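Local structure of similar to yteR (Bacilus subtilis) (4WU0) at residues E70-D75 with H119-P124; P124-L129 with A177-K182; G131-A136 with M202-M207. The protein probably hydrolyses unsaturated rhamnogalacturonan fragments released from pectin, as a glycoside hydrolase of family GH105 with a six-hairpin helical fold. One frame throughout, in Å; residues are numbered along the deposited sequence.

Interaction 1. Residues E70-D75 with H119-P124; sequences EEYNID and HKNIYP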
ATOM      1  N   GLU A  70      18.542  -0.871  12.447  1.00 21.73           N
ATOM      2  CA  GLU A  70      19.161   0.424  12.645  1.00 22.88           C
ATOM      3  C   GLU A  70      19.123   1.356  11.427  1.00 22.66           C
ATOM      4  O   GLU A  70      19.478   2.525  11.543  1.00 23.74           O
ATOM      5  CB  GLU A  70      20.609   0.247  13.134  1.00 26.57           C
ATOM      6  CG  GLU A  70      20.709  -0.301  14.553  1.00 37.18           C
ATOM      7  CD  GLU A  70      20.458  -1.804  14.653  1.00 41.82           C
ATOM      8  OE1 GLU A  70      20.409  -2.500  13.608  1.00 33.53           O
ATOM      9  OE2 GLU A  70      20.316  -2.291  15.797  1.00 51.06           O
ATOM     10  N   GLU A  71      18.684   0.869  10.276  1.00 22.77           N
ATOM     11  CA  GLU A  71      18.460   1.763   9.146  1.00 21.38           C
ATOM     12  C   GLU A  71      17.207   2.604   9.342  1.00 20.51           C
ATOM     13  O   GLU A  71      17.046   3.629   8.686  1.00 22.42           O
ATOM     14  CB  GLU A  71      18.361   0.964   7.842  1.00 26.83           C
ATOM     15  CG  GLU A  71      19.740   0.477   7.413  1.00 38.17           C
ATOM     16  CD  GLU A  71      19.718  -0.455   6.224  1.00 41.15           C
ATOM     17  OE1 GLU A  71      18.613  -0.761   5.706  1.00 36.44           O
ATOM     18  OE2 GLU A  71      20.828  -0.881   5.817  1.00 38.35           O
ATOM     19  N   TYR A  72      16.322   2.142  10.222  1.00 19.69           N
ATOM     20  CA  TYR A  72      15.044   2.800  10.503  1.00 18.97           C
ATOM     21  C   TYR A  72      14.347   3.192   9.184  1.00 18.19           C
ATOM     22  O   TYR A  72      14.041   4.348   8.932  1.00 18.54           O
ATOM     23  CB  TYR A  72      15.237   3.975  11.484  1.00 20.13           C
ATOM     24  CG  TYR A  72      15.511   3.464  12.887  1.00 20.71           C
ATOM     25  CD1 TYR A  72      14.525   2.797  13.589  1.00 19.94           C
ATOM     26  CD2 TYR A  72      16.759   3.590  13.478  1.00 22.19           C
ATOM     27  CE1 TYR A  72      14.747   2.299  14.840  1.00 20.62           C
ATOM     28  CE2 TYR A  72      16.999   3.089  14.744  1.00 22.87           C
ATOM     29  CZ  TYR A  72      15.984   2.441  15.415  1.00 22.07           C
ATOM     30  OH  TYR A  72      16.217   1.939  16.672  1.00 22.94           O
ATOM     31  N   ASN A  73      14.109   2.177   8.367  1.00 17.27           N
ATOM     32  CA  ASN A  73      13.439   2.311   7.078  1.00 17.95           C
ATOM     33  C   ASN A  73      12.009   1.826   7.270  1.00 17.55           C
ATOM     34  O   ASN A  73      11.799   0.656   7.565  1.00 15.22           O
ATOM     35  CB  ASN A  73      14.173   1.454   6.033  1.00 16.61           C
ATOM     36  CG  ASN A  73      13.552   1.524   4.650  1.00 19.45           C
ATOM     37  OD1 ASN A  73      12.386   1.901   4.482  1.00 19.14           O
ATOM     38  ND2 ASN A  73      14.326   1.116   3.637  1.00 20.52           N
ATOM     39  N   ILE A  74      11.014   2.709   7.160  1.00 13.04           N
ATOM     40  CA  ILE A  74       9.651   2.293   7.451  1.00 13.35           C
ATOM     41  C   ILE A  74       9.160   1.193   6.493  1.00 13.81           C
ATOM     42  O   ILE A  74       8.316   0.371   6.882  1.00 13.78           O
ATOM     43  CB  ILE A  74       8.665   3.498   7.477  1.00 16.00           C
ATOM     44  CG1 ILE A  74       7.445   3.207   8.343  1.00 17.67           C
ATOM     45  CG2 ILE A  74       8.237   3.909   6.077  1.00 16.39           C
ATOM     46  CD1 ILE A  74       7.726   3.264   9.811  1.00 20.96           C
ATOM     47  N   ASP A  75       9.695   1.170   5.280  1.00 13.92           N
ATOM     48  CA  ASP A  75       9.324   0.157   4.274  1.00 13.00           C
ATOM     49  C   ASP A  75       9.573  -1.235   4.793  1.00 14.05           C
ATOM     50  O   ASP A  75       8.862  -2.176   4.416  1.00 15.15           O
ATOM     51  CB  ASP A  75      10.101   0.282   2.961  1.00 15.09           C
ATOM     52  CG  ASP A  75       9.724   1.487   2.149  1.00 18.74           C
ATOM     53  OD1 ASP A  75       8.655   2.077   2.374  1.00 18.73           O
ATOM     54  OD2 ASP A  75      10.515   1.855   1.266  1.00 17.63           O
ATOM     55  N   HIS A 119       9.809   8.727   7.366  1.00 15.95           N
ATOM     56  CA  HIS A 119       9.768   7.702   6.338  1.00 14.03           C
ATOM     57  C   HIS A 119      11.009   6.768   6.413  1.00 14.76           C
ATOM     58  O   HIS A 119      10.880   5.524   6.367  1.00 14.46           O
ATOM     59  CB  HIS A 119       9.657   8.340   4.966  1.00 13.21           C
ATOM     60  CG  HIS A 119       9.319   7.344   3.917  1.00 14.78           C
ATOM     61  ND1 HIS A 119       8.153   6.610   3.972  1.00 15.37           N
ATOM     62  CD2 HIS A 119      10.007   6.897   2.843  1.00 17.97           C
ATOM     63  CE1 HIS A 119       8.135   5.757   2.964  1.00 12.43           C
ATOM     64  NE2 HIS A 119       9.246   5.914   2.265  1.00 15.76           N
ATOM     65  N   LYS A 120      12.201   7.350   6.531  1.00 14.87           N
ATOM     66  CA  LYS A 120      13.416   6.583   6.762  1.00 14.88           C
ATOM     67  C   LYS A 120      14.396   7.469   7.521  1.00 15.71           C
ATOM     68  O   LYS A 120      14.285   8.699   7.492  1.00 16.79           O
ATOM     69  CB  LYS A 120      14.126   6.152   5.468  1.00 14.99           C
ATOM     70  CG  LYS A 120      13.272   5.391   4.462  1.00 14.38           C
ATOM     71  CD  LYS A 120      14.108   4.914   3.270  1.00 15.99           C
ATOM     72  CE  LYS A 120      13.233   4.237   2.228  1.00 15.25           C
ATOM     73  NZ  LYS A 120      14.051   3.761   1.093  1.00 19.29           N
ATOM     74  N   ASN A 121      15.383   6.862   8.160  1.00 18.10           N
ATOM     75  CA  ASN A 121      16.447   7.652   8.788  1.00 17.32           C
ATOM     76  C   ASN A 121      17.116   8.599   7.780  1.00 18.95           C
ATOM     77  O   ASN A 121      17.507   9.724   8.147  1.00 19.98           O
ATOM     78  CB  ASN A 121      17.499   6.730   9.429  1.00 18.08           C
ATOM     79  CG  ASN A 121      17.868   7.133  10.849  1.00 31.82           C
ATOM     80  OD1 ASN A 121      17.195   7.938  11.499  1.00 24.69           O
ATOM     81  ND2 ASN A 121      18.943   6.544  11.348  1.00 33.24           N
ATOM     82  N   ILE A 122      17.224   8.175   6.515  1.00 18.65           N
ATOM     83  CA  ILE A 122      17.870   9.012   5.493  1.00 19.34           C
ATOM     84  C   ILE A 122      16.954  10.119   4.977  1.00 18.44           C
ATOM     85  O   ILE A 122      17.390  10.973   4.189  1.00 20.36           O
ATOM     86  CB  ILE A 122      18.385   8.208   4.265  1.00 19.65           C
ATOM     87  CG1 ILE A 122      17.238   7.454   3.599  1.00 18.94           C
ATOM     88  CG2 ILE A 122      19.545   7.293   4.657  1.00 21.06           C
ATOM     89  CD1 ILE A 122      17.624   6.871   2.259  1.00 24.00           C
ATOM     90  N   TYR A 123      15.705  10.111   5.442  1.00 17.56           N
ATOM     91  CA  TYR A 123      14.724  11.144   5.097  1.00 16.67           C
ATOM     92  C   TYR A 123      14.202  11.844   6.350  1.00 17.01           C
ATOM     93  O   TYR A 123      13.014  11.786   6.695  1.00 17.36           O
ATOM     94  CB  TYR A 123      13.573  10.538   4.294  1.00 16.34           C
ATOM     95  CG  TYR A 123      13.995   9.938   2.969  1.00 15.22           C
ATOM     96  CD1 TYR A 123      14.782  10.662   2.076  1.00 19.71           C
ATOM     97  CD2 TYR A 123      13.630   8.655   2.626  1.00 17.19           C
ATOM     98  CE1 TYR A 123      15.186  10.112   0.862  1.00 20.88           C
ATOM     99  CE2 TYR A 123      14.038   8.087   1.411  1.00 20.55           C
ATOM    100  CZ  TYR A 123      14.809   8.825   0.542  1.00 21.47           C
ATOM    101  OH  TYR A 123      15.199   8.260  -0.653  1.00 22.91           O
ATOM    102  N   PRO A 124      15.100  12.518   7.050  1.00 17.44           N
ATOM    103  CA  PRO A 124      14.700  13.083   8.342  1.00 17.66           C
ATOM    104  C   PRO A 124      13.606  14.113   8.189  1.00 17.95           C
ATOM    105  O   PRO A 124      13.644  14.894   7.246  1.00 18.83           O
ATOM    106  CB  PRO A 124      15.978  13.750   8.840  1.00 21.66           C
ATOM    107  CG  PRO A 124      16.755  14.037   7.617  1.00 23.63           C
ATOM    108  CD  PRO A 124      16.472  12.896   6.683  1.00 22.63           C
TER
HETATM  109  O   HOH W   1      20.498   4.699  10.018  1.00 30.22           O
HETATM  110  O   HOH W   2      17.483   4.980   6.431  1.00 20.05           O
HETATM  111  O   HOH W   3      13.029   1.028   0.998  1.00 19.46           O
HETATM  112  O   HOH W   4      10.387   4.262   0.270  1.00 23.93           O
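A lone backbone bridge, Asn-73 to Lys-120, is all the sheet-like pairing here: the loop after the 3-10 segment at Glu-70 and Glu-71 meets a loop with a type I turn from Lys-120 to Tyr-123. Ile-74 N gives the better bond, to His-119 O at 2.9 Å and nearly along the C=O axis. Asn-121 N reaches Tyr-72 O at 3.0 Å from above the carbonyl plane and is more bent, 135° at the hydrogen. Lys-120 runs extended alongside Asn-73, its CE packed 3.4 Å from Asn-73 OD1. Asn-73 OD1 accepts from Asp-75 N, which closes an Asx turn and holds the amide in place. Lys-120 NZ stays 4.0 Å from Asp-75 OD2, beyond a salt bridge, and one water binds both together with Asn-73 ND2. A second water, in the His-119 ring plane, links Asp-75 OD2 to His-119 NE2, while Ile-74 CG2 approaches that ring obliquely. Two more waters join Glu-70 O to Asn-121 ND2 and Glu-71 O to Ile-122 N. The contact joins the loop before helix 80-90 to the loop leading into strand 126-128; Tyr-72 rests on helix 93-108, and Asp-75 touches Met-134 of helix 129-146.

Interaction 2. Residues P124-L129 with A177-K182; sequences PHQIWL and AYDESK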
ATOM      1  N   PRO A 124      15.100  12.518   7.050  1.00 17.44           N
ATOM      2  CA  PRO A 124      14.700  13.083   8.342  1.00 17.66           C
ATOM      3  C   PRO A 124      13.606  14.113   8.189  1.00 17.95           C
ATOM      4  O   PRO A 124      13.644  14.894   7.246  1.00 18.83           O
ATOM      5  CB  PRO A 124      15.978  13.750   8.840  1.00 21.66           C
ATOM      6  CG  PRO A 124      16.755  14.037   7.617  1.00 23.63           C
ATOM      7  CD  PRO A 124      16.472  12.896   6.683  1.00 22.63           C
ATOM      8  N   HIS A 125      12.649  14.089   9.116  1.00 17.21           N
ATOM      9  CA  HIS A 125      11.564  15.067   9.204  1.00 17.17           C
ATOM     10  C   HIS A 125      10.512  14.890   8.125  1.00 16.93           C
ATOM     11  O   HIS A 125       9.655  15.751   7.982  1.00 18.29           O
ATOM     12  CB  HIS A 125      12.092  16.510   9.163  1.00 18.30           C
ATOM     13  CG  HIS A 125      13.342  16.718   9.957  1.00 19.11           C
ATOM     14  ND1 HIS A 125      13.395  16.541  11.321  1.00 19.60           N
ATOM     15  CD2 HIS A 125      14.592  17.054   9.570  1.00 22.91           C
ATOM     16  CE1 HIS A 125      14.626  16.775  11.746  1.00 22.73           C
ATOM     17  NE2 HIS A 125      15.368  17.095  10.704  1.00 23.25           N
ATOM     18  N   GLN A 126      10.562  13.776   7.394  1.00 15.64           N
ATOM     19  CA  GLN A 126       9.686  13.583   6.233  1.00 14.96           C
ATOM     20  C   GLN A 126       8.587  12.563   6.482  1.00 14.28           C
ATOM     21  O   GLN A 126       8.831  11.490   7.025  1.00 15.47           O
ATOM     22  CB  GLN A 126      10.497  13.160   5.010  1.00 14.84           C
ATOM     23  CG  GLN A 126      11.473  14.223   4.567  1.00 15.55           C
ATOM     24  CD  GLN A 126      12.376  13.788   3.446  1.00 15.79           C
ATOM     25  OE1 GLN A 126      11.975  13.029   2.547  1.00 15.83           O
ATOM     26  NE2 GLN A 126      13.623  14.256   3.492  1.00 18.94           N
ATOM     27  N   ILE A 127       7.373  12.910   6.063  1.00 15.36           N
ATOM     28  CA  ILE A 127       6.261  11.980   6.046  1.00 13.55           C
ATOM     29  C   ILE A 127       5.915  11.740   4.584  1.00 14.28           C
ATOM     30  O   ILE A 127       5.571  12.679   3.877  1.00 14.34           O
ATOM     31  CB  ILE A 127       5.014  12.538   6.741  1.00 14.19           C
ATOM     32  CG1 ILE A 127       5.328  12.873   8.207  1.00 16.01           C
ATOM     33  CG2 ILE A 127       3.863  11.521   6.644  1.00 16.79           C
ATOM     34  CD1 ILE A 127       4.238  13.668   8.907  1.00 18.32           C
ATOM     35  N   TRP A 128       6.013  10.499   4.123  1.00 14.58           N
ATOM     36  CA  TRP A 128       5.519  10.130   2.791  1.00 13.48           C
ATOM     37  C   TRP A 128       4.287   9.248   2.955  1.00 13.20           C
ATOM     38  O   TRP A 128       4.227   8.415   3.879  1.00 13.65           O
ATOM     39  CB  TRP A 128       6.537   9.325   1.986  1.00 14.28           C
ATOM     40  CG  TRP A 128       7.920   9.894   1.780  1.00 13.56           C
ATOM     41  CD1 TRP A 128       8.543  10.905   2.467  1.00 17.80           C
ATOM     42  CD2 TRP A 128       8.869   9.419   0.819  1.00 12.85           C
ATOM     43  NE1 TRP A 128       9.822  11.086   1.973  1.00 14.41           N
ATOM     44  CE2 TRP A 128      10.044  10.183   0.967  1.00 13.96           C
ATOM     45  CE3 TRP A 128       8.837   8.416  -0.152  1.00 15.26           C
ATOM     46  CZ2 TRP A 128      11.172   9.976   0.176  1.00 15.04           C
ATOM     47  CZ3 TRP A 128       9.948   8.218  -0.933  1.00 15.83           C
ATOM     48  CH2 TRP A 128      11.105   8.986  -0.768  1.00 16.44           C
ATOM     49  N   LEU A 129       3.299   9.430   2.082  1.00 13.89           N
ATOM     50  CA  LEU A 129       2.055   8.665   2.210  1.00 13.41           C
ATOM     51  C   LEU A 129       2.339   7.164   2.235  1.00 14.03           C
ATOM     52  O   LEU A 129       1.668   6.421   2.976  1.00 14.42           O
ATOM     53  CB  LEU A 129       1.084   8.976   1.063  1.00 13.15           C
ATOM     54  CG  LEU A 129       0.437  10.362   1.033  1.00 13.76           C
ATOM     55  CD1 LEU A 129      -0.513  10.498  -0.111  1.00 16.08           C
ATOM     56  CD2 LEU A 129      -0.267  10.637   2.358  1.00 13.43           C
ATOM     57  N   ALA A 177       4.435  13.606  -0.433  1.00 13.08           N
ATOM     58  CA  ALA A 177       5.314  13.753   0.720  1.00 13.25           C
ATOM     59  C   ALA A 177       5.344  15.166   1.278  1.00 13.82           C
ATOM     60  O   ALA A 177       4.965  16.145   0.609  1.00 14.15           O
ATOM     61  CB  ALA A 177       6.734  13.330   0.351  1.00 14.66           C
ATOM     62  N   TYR A 178       5.867  15.239   2.502  1.00 14.98           N
ATOM     63  CA  TYR A 178       5.914  16.438   3.329  1.00 14.68           C
ATOM     64  C   TYR A 178       7.253  16.439   4.059  1.00 18.33           C
ATOM     65  O   TYR A 178       7.635  15.420   4.627  1.00 16.28           O
ATOM     66  CB  TYR A 178       4.768  16.374   4.346  1.00 14.87           C
ATOM     67  CG  TYR A 178       4.807  17.370   5.471  1.00 15.62           C
ATOM     68  CD1 TYR A 178       4.721  18.732   5.233  1.00 16.06           C
ATOM     69  CD2 TYR A 178       4.899  16.941   6.790  1.00 19.30           C
ATOM     70  CE1 TYR A 178       4.744  19.647   6.280  1.00 16.87           C
ATOM     71  CE2 TYR A 178       4.913  17.847   7.840  1.00 19.59           C
ATOM     72  CZ  TYR A 178       4.828  19.194   7.578  1.00 19.55           C
ATOM     73  OH  TYR A 178       4.842  20.089   8.634  1.00 20.94           O
ATOM     74  N   ASP A 179       7.962  17.568   4.033  1.00 15.85           N
ATOM     75  CA  ASP A 179       9.181  17.755   4.808  1.00 17.34           C
ATOM     76  C   ASP A 179       8.911  18.820   5.870  1.00 17.96           C
ATOM     77  O   ASP A 179       8.846  20.007   5.575  1.00 19.64           O
ATOM     78  CB  ASP A 179      10.334  18.223   3.925  1.00 17.56           C
ATOM     79  CG  ASP A 179      11.637  18.342   4.685  1.00 20.06           C
ATOM     80  OD1 ASP A 179      11.648  18.129   5.911  1.00 19.90           O
ATOM     81  OD2 ASP A 179      12.658  18.667   4.062  1.00 25.45           O
ATOM     82  N   GLU A 180       8.762  18.383   7.107  1.00 17.25           N
ATOM     83  CA  GLU A 180       8.460  19.281   8.217  1.00 20.82           C
ATOM     84  C   GLU A 180       9.520  20.371   8.368  1.00 22.06           C
ATOM     85  O   GLU A 180       9.229  21.480   8.820  1.00 23.15           O
ATOM     86  CB  GLU A 180       8.380  18.431   9.484  1.00 23.58           C
ATOM     87  CG  GLU A 180       8.264  19.145  10.764  1.00 34.06           C
ATOM     88  CD  GLU A 180       7.918  18.177  11.855  1.00 34.66           C
ATOM     89  OE1 GLU A 180       8.848  17.643  12.514  1.00 22.38           O
ATOM     90  OE2 GLU A 180       6.709  17.926  12.005  1.00 31.38           O
ATOM     91  N   SER A 181      10.748  20.057   7.959  1.00 19.16           N
ATOM     92  CA  SER A 181      11.860  20.979   8.113  1.00 20.27           C
ATOM     93  C   SER A 181      11.916  21.929   6.929  1.00 21.14           C
ATOM     94  O   SER A 181      12.600  22.942   6.980  1.00 25.45           O
ATOM     95  CB  SER A 181      13.174  20.213   8.254  1.00 24.72           C
ATOM     96  OG  SER A 181      13.634  19.721   7.013  1.00 23.66           O
ATOM     97  N   LYS A 182      11.188  21.574   5.873  1.00 23.54           N
ATOM     98  CA  LYS A 182      11.113  22.354   4.641  1.00 24.77           C
ATOM     99  C   LYS A 182      12.498  22.624   4.037  1.00 30.70           C
ATOM    100  O   LYS A 182      12.722  23.664   3.415  1.00 36.60           O
ATOM    101  CB  LYS A 182      10.356  23.671   4.870  1.00 34.01           C
ATOM    102  CG  LYS A 182       8.922  23.500   5.412  1.00 34.68           C
ATOM    103  CD  LYS A 182       8.170  24.825   5.441  1.00 43.54           C
ATOM    104  CE  LYS A 182       7.001  24.802   6.429  1.00 51.20           C
ATOM    105  NZ  LYS A 182       6.480  26.189   6.715  1.00 53.93           N
TER
HETATM  106  O   HOH W   5      14.452  16.550   5.295  1.00 18.98           O
HETATM  107  O   HOH W   6      11.289  15.802  12.792  1.00 24.29           O
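Trp-128 presents one face of its indole to Ala-177, whose CB sits 4.0 Å from the centroid of the five-membered ring in a CH-pi contact; the opposite face is covered by His-119, stacked on it, and Tyr-123. At the indole edge, NE1 points straight at Gln-126 OE1 (3.0 Å, 167° at the hydrogen), on a lone pair and within the ring plane; this fixes the amide, whose NE2 then serves Glu-184 and a water. The His-125 ring has Pro-124 CB over one face, meets Trp-118 edge-to-face, and holds a water in plane at ND1; that water also binds Glu-180 OE1, which accepts from Lys-113 N as well. Tyr-178 takes the backbone N of Glu-180 over the centre of its ring, while Ile-127 CD1 comes to its edge, 4.0 Å from Tyr-178 CD2. Strands 126-128 and 177-179 form a small antiparallel sheet beside the helices of the glycoside hydrolase domain, joined not by a tight hairpin but by a long, mostly helical connection. Ile-127 and Tyr-178 are its hydrogen-bonded pair, each N giving a 2.9 Å bond to the other's O in the carbonyl plane; Gln-126 with Asp-179 and Trp-128 with Ala-177 are non-hydrogen-bonded pairs. Beyond the strands, Glu-180 N bonds to His-125 O. Asp-179 starts a type I turn: Ser-181 N (3.0 Å) and Ser-181 OG (2.8 Å) both grip Asp-179 OD1 from above the carboxylate plane, the first as an Asx turn. Asp-179 OD2 accepts from Thr-183 N and Glu-184 N. Ile-127 and Tyr-178 face helix 152-166.

Interaction 3. Residues G131-A136 with M202-M207; sequences GLYMGA and MGWYVM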
ATOM      1  N   GLY A 131       4.475   5.448   3.642  1.00 12.83           N
ATOM      2  CA  GLY A 131       4.823   4.951   4.957  1.00 13.78           C
ATOM      3  C   GLY A 131       3.664   4.614   5.864  1.00 15.48           C
ATOM      4  O   GLY A 131       3.795   3.796   6.767  1.00 16.39           O
ATOM      5  N   LEU A 132       2.527   5.279   5.665  1.00 13.66           N
ATOM      6  CA  LEU A 132       1.354   4.980   6.459  1.00 13.10           C
ATOM      7  C   LEU A 132       0.887   3.559   6.236  1.00 14.33           C
ATOM      8  O   LEU A 132       0.344   2.940   7.141  1.00 14.97           O
ATOM      9  CB  LEU A 132       0.222   5.967   6.156  1.00 12.90           C
ATOM     10  CG  LEU A 132       0.306   7.289   6.922  1.00 12.64           C
ATOM     11  CD1 LEU A 132       0.077   7.060   8.406  1.00 16.07           C
ATOM     12  CD2 LEU A 132       1.629   8.007   6.675  1.00 14.29           C
ATOM     13  N   TYR A 133       1.096   3.035   5.034  1.00 12.19           N
ATOM     14  CA  TYR A 133       0.722   1.659   4.728  1.00 12.49           C
ATOM     15  C   TYR A 133       1.766   0.699   5.277  1.00 13.62           C
ATOM     16  O   TYR A 133       1.415  -0.340   5.837  1.00 14.29           O
ATOM     17  CB  TYR A 133       0.614   1.445   3.217  1.00 14.53           C
ATOM     18  CG  TYR A 133       0.138   0.062   2.851  1.00 12.04           C
ATOM     19  CD1 TYR A 133      -1.183  -0.299   3.029  1.00 14.00           C
ATOM     20  CD2 TYR A 133       1.008  -0.887   2.349  1.00 11.95           C
ATOM     21  CE1 TYR A 133      -1.607  -1.548   2.693  1.00 12.01           C
ATOM     22  CE2 TYR A 133       0.586  -2.143   2.007  1.00 14.02           C
ATOM     23  CZ  TYR A 133      -0.724  -2.473   2.169  1.00 12.91           C
ATOM     24  OH  TYR A 133      -1.166  -3.736   1.806  1.00 13.54           O
ATOM     25  N   MET A 134       3.049   1.045   5.129  1.00 12.72           N
ATOM     26  CA  MET A 134       4.121   0.123   5.528  1.00 12.18           C
ATOM     27  C   MET A 134       4.256  -0.012   7.037  1.00 12.40           C
ATOM     28  O   MET A 134       4.608  -1.082   7.556  1.00 15.35           O
ATOM     29  CB  MET A 134       5.475   0.582   4.989  1.00 12.64           C
ATOM     30  CG  MET A 134       5.472   1.027   3.538  1.00 15.37           C
ATOM     31  SD  MET A 134       4.891  -0.235   2.425  1.00 15.93           S
ATOM     32  CE  MET A 134       4.806   0.741   0.906  1.00 16.72           C
ATOM     33  N   GLY A 135       4.063   1.106   7.724  1.00 13.10           N
ATOM     34  CA  GLY A 135       4.433   1.243   9.126  1.00 14.79           C
ATOM     35  C   GLY A 135       3.235   1.242  10.042  1.00 13.63           C
ATOM     36  O   GLY A 135       2.979   0.258  10.692  1.00 15.38           O
ATOM     37  N   ALA A 136       2.507   2.352  10.064  1.00 14.07           N
ATOM     38  CA  ALA A 136       1.335   2.471  10.921  1.00 16.82           C
ATOM     39  C   ALA A 136       0.356   1.322  10.739  1.00 14.66           C
ATOM     40  O   ALA A 136      -0.176   0.804  11.722  1.00 13.54           O
ATOM     41  CB  ALA A 136       0.643   3.787  10.667  1.00 13.57           C
ATOM     42  N   MET A 202      -1.502   8.045  -3.152  1.00 12.71           N
ATOM     43  CA  MET A 202      -2.874   8.047  -2.671  1.00 13.17           C
ATOM     44  C   MET A 202      -3.390   6.638  -2.454  1.00 14.50           C
ATOM     45  O   MET A 202      -4.117   6.390  -1.511  1.00 13.66           O
ATOM     46  CB  MET A 202      -3.807   8.793  -3.622  1.00 15.23           C
ATOM     47  CG  MET A 202      -3.775  10.295  -3.471  1.00 15.44           C
ATOM     48  SD  MET A 202      -4.383  10.891  -1.869  1.00 18.35           S
ATOM     49  CE  MET A 202      -6.123  10.433  -1.882  1.00 18.12           C
ATOM     50  N   GLY A 203      -3.035   5.710  -3.336  1.00 11.46           N
ATOM     51  CA  GLY A 203      -3.415   4.314  -3.169  1.00 13.13           C
ATOM     52  C   GLY A 203      -2.922   3.743  -1.840  1.00 11.88           C
ATOM     53  O   GLY A 203      -3.668   3.077  -1.134  1.00 11.45           O
ATOM     54  N   TRP A 204      -1.662   3.992  -1.493  1.00 11.13           N
ATOM     55  CA  TRP A 204      -1.138   3.527  -0.217  1.00 11.96           C
ATOM     56  C   TRP A 204      -1.985   4.043   0.938  1.00 12.13           C
ATOM     57  O   TRP A 204      -2.323   3.306   1.857  1.00 12.45           O
ATOM     58  CB  TRP A 204       0.286   4.010   0.010  1.00 11.97           C
ATOM     59  CG  TRP A 204       1.383   3.374  -0.861  1.00 11.86           C
ATOM     60  CD1 TRP A 204       2.366   4.045  -1.541  1.00 13.03           C
ATOM     61  CD2 TRP A 204       1.637   1.975  -1.093  1.00 11.61           C
ATOM     62  NE1 TRP A 204       3.199   3.162  -2.165  1.00 12.88           N
ATOM     63  CE2 TRP A 204       2.766   1.890  -1.922  1.00 12.26           C
ATOM     64  CE3 TRP A 204       1.020   0.789  -0.684  1.00 11.64           C
ATOM     65  CZ2 TRP A 204       3.281   0.681  -2.360  1.00 12.58           C
ATOM     66  CZ3 TRP A 204       1.547  -0.409  -1.114  1.00 13.90           C
ATOM     67  CH2 TRP A 204       2.669  -0.455  -1.937  1.00 15.28           C
ATOM     68  N   TYR A 205      -2.308   5.331   0.891  1.00 13.79           N
ATOM     69  CA  TYR A 205      -3.005   5.951   2.007  1.00 13.03           C
ATOM     70  C   TYR A 205      -4.429   5.405   2.145  1.00 12.04           C
ATOM     71  O   TYR A 205      -4.882   5.135   3.266  1.00 12.55           O
ATOM     72  CB  TYR A 205      -3.019   7.476   1.880  1.00 13.56           C
ATOM     73  CG  TYR A 205      -3.477   8.194   3.127  1.00 12.44           C
ATOM     74  CD1 TYR A 205      -2.714   8.191   4.282  1.00 16.14           C
ATOM     75  CD2 TYR A 205      -4.660   8.907   3.135  1.00 12.28           C
ATOM     76  CE1 TYR A 205      -3.137   8.857   5.441  1.00 14.26           C
ATOM     77  CE2 TYR A 205      -5.071   9.594   4.273  1.00 13.56           C
ATOM     78  CZ  TYR A 205      -4.311   9.553   5.415  1.00 13.49           C
ATOM     79  OH  TYR A 205      -4.735  10.198   6.540  1.00 16.05           O
ATOM     80  N   VAL A 206      -5.152   5.247   1.035  1.00 10.77           N
ATOM     81  CA  VAL A 206      -6.503   4.682   1.158  1.00 11.98           C
ATOM     82  C   VAL A 206      -6.515   3.201   1.555  1.00 12.50           C
ATOM     83  O   VAL A 206      -7.368   2.772   2.338  1.00 12.31           O
ATOM     84  CB  VAL A 206      -7.430   4.976  -0.052  1.00 11.63           C
ATOM     85  CG1 VAL A 206      -7.657   6.466  -0.172  1.00 14.91           C
ATOM     86  CG2 VAL A 206      -6.892   4.418  -1.345  1.00 11.92           C
ATOM     87  N   MET A 207      -5.557   2.417   1.071  1.00 10.65           N
ATOM     88  CA  MET A 207      -5.437   1.051   1.564  1.00 10.79           C
ATOM     89  C   MET A 207      -5.122   1.040   3.050  1.00 10.94           C
ATOM     90  O   MET A 207      -5.687   0.237   3.802  1.00 11.17           O
ATOM     91  CB  MET A 207      -4.349   0.273   0.863  1.00 10.82           C
ATOM     92  CG  MET A 207      -4.366  -1.145   1.249  1.00 36.67           C
ATOM     93  SD  MET A 207      -3.181  -2.036   0.264  1.00 93.31           S
ATOM     94  CE  MET A 207      -3.860  -1.644  -1.268  1.00 11.18           C
TER
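Met-134 CE sits over the face of the Trp-204 six-membered ring, 3.6 Å from its centroid and only 11° off the normal, in a CH-pi contact that brings the sulfur in behind it as a Met-aromatic partner. Tyr-133 meets the same indole from its benzo side: Tyr-133 CD2 lies 3.5 Å from Trp-204 CE3, and the two rings, with planes at 29°, are slid so far apart that they hardly overlap. Against the other part of the tyrosine ring comes Met-207 SD, an oblique Met-aromatic contact modelled too tightly for its exact distance to carry weight. Leu-132 makes a looser contact, its CG at the edge of the Tyr-205 ring, 4.1 Å from Tyr-205 CE1.

Torsions set this up. Tyr-133 CG is anti to the backbone N, which carries the ring across to the other helix, and Met-134 bends at chi2 so that its methyl turns onto the indole. No hydrogen bond crosses the contact. Outside it, Lys-81 lies against the Tyr-133 ring as a cation-pi partner and donates to Tyr-133 O, while Tyr-205 OH bonds to Phe-159 O. Two helices of the six-hairpin domain thus cross near its centre through buried aromatic and methionine side chains, the segments passing 7.9 Å apart at 41°. Helix 264-279 packs on Trp-204 and Met-207, helix 152-166 on Leu-132 and Tyr-205, and helix 223-240 on Tyr-205.

In the fold
From the N terminus, interaction 1 comes first: it closes a loop that contains helices 80-90 and 93-108, and it ends before interaction 3 begins. Pro-124 is shared with interaction 2, which opens there and closes at the strand 177-179, spanning helices 129-146 and 152-166. Interaction 3 starts within that span and ends beyond it, on helix 199-215, so interactions 2 and 3 cross. Strand 126-128 runs directly into helix 129-146, and Leu-129 touches Tyr-205, while Ile-74 packs on Met-134 and Gly-135. Together they tie the loops and the small sheet at one side of the helical domain to its central helices.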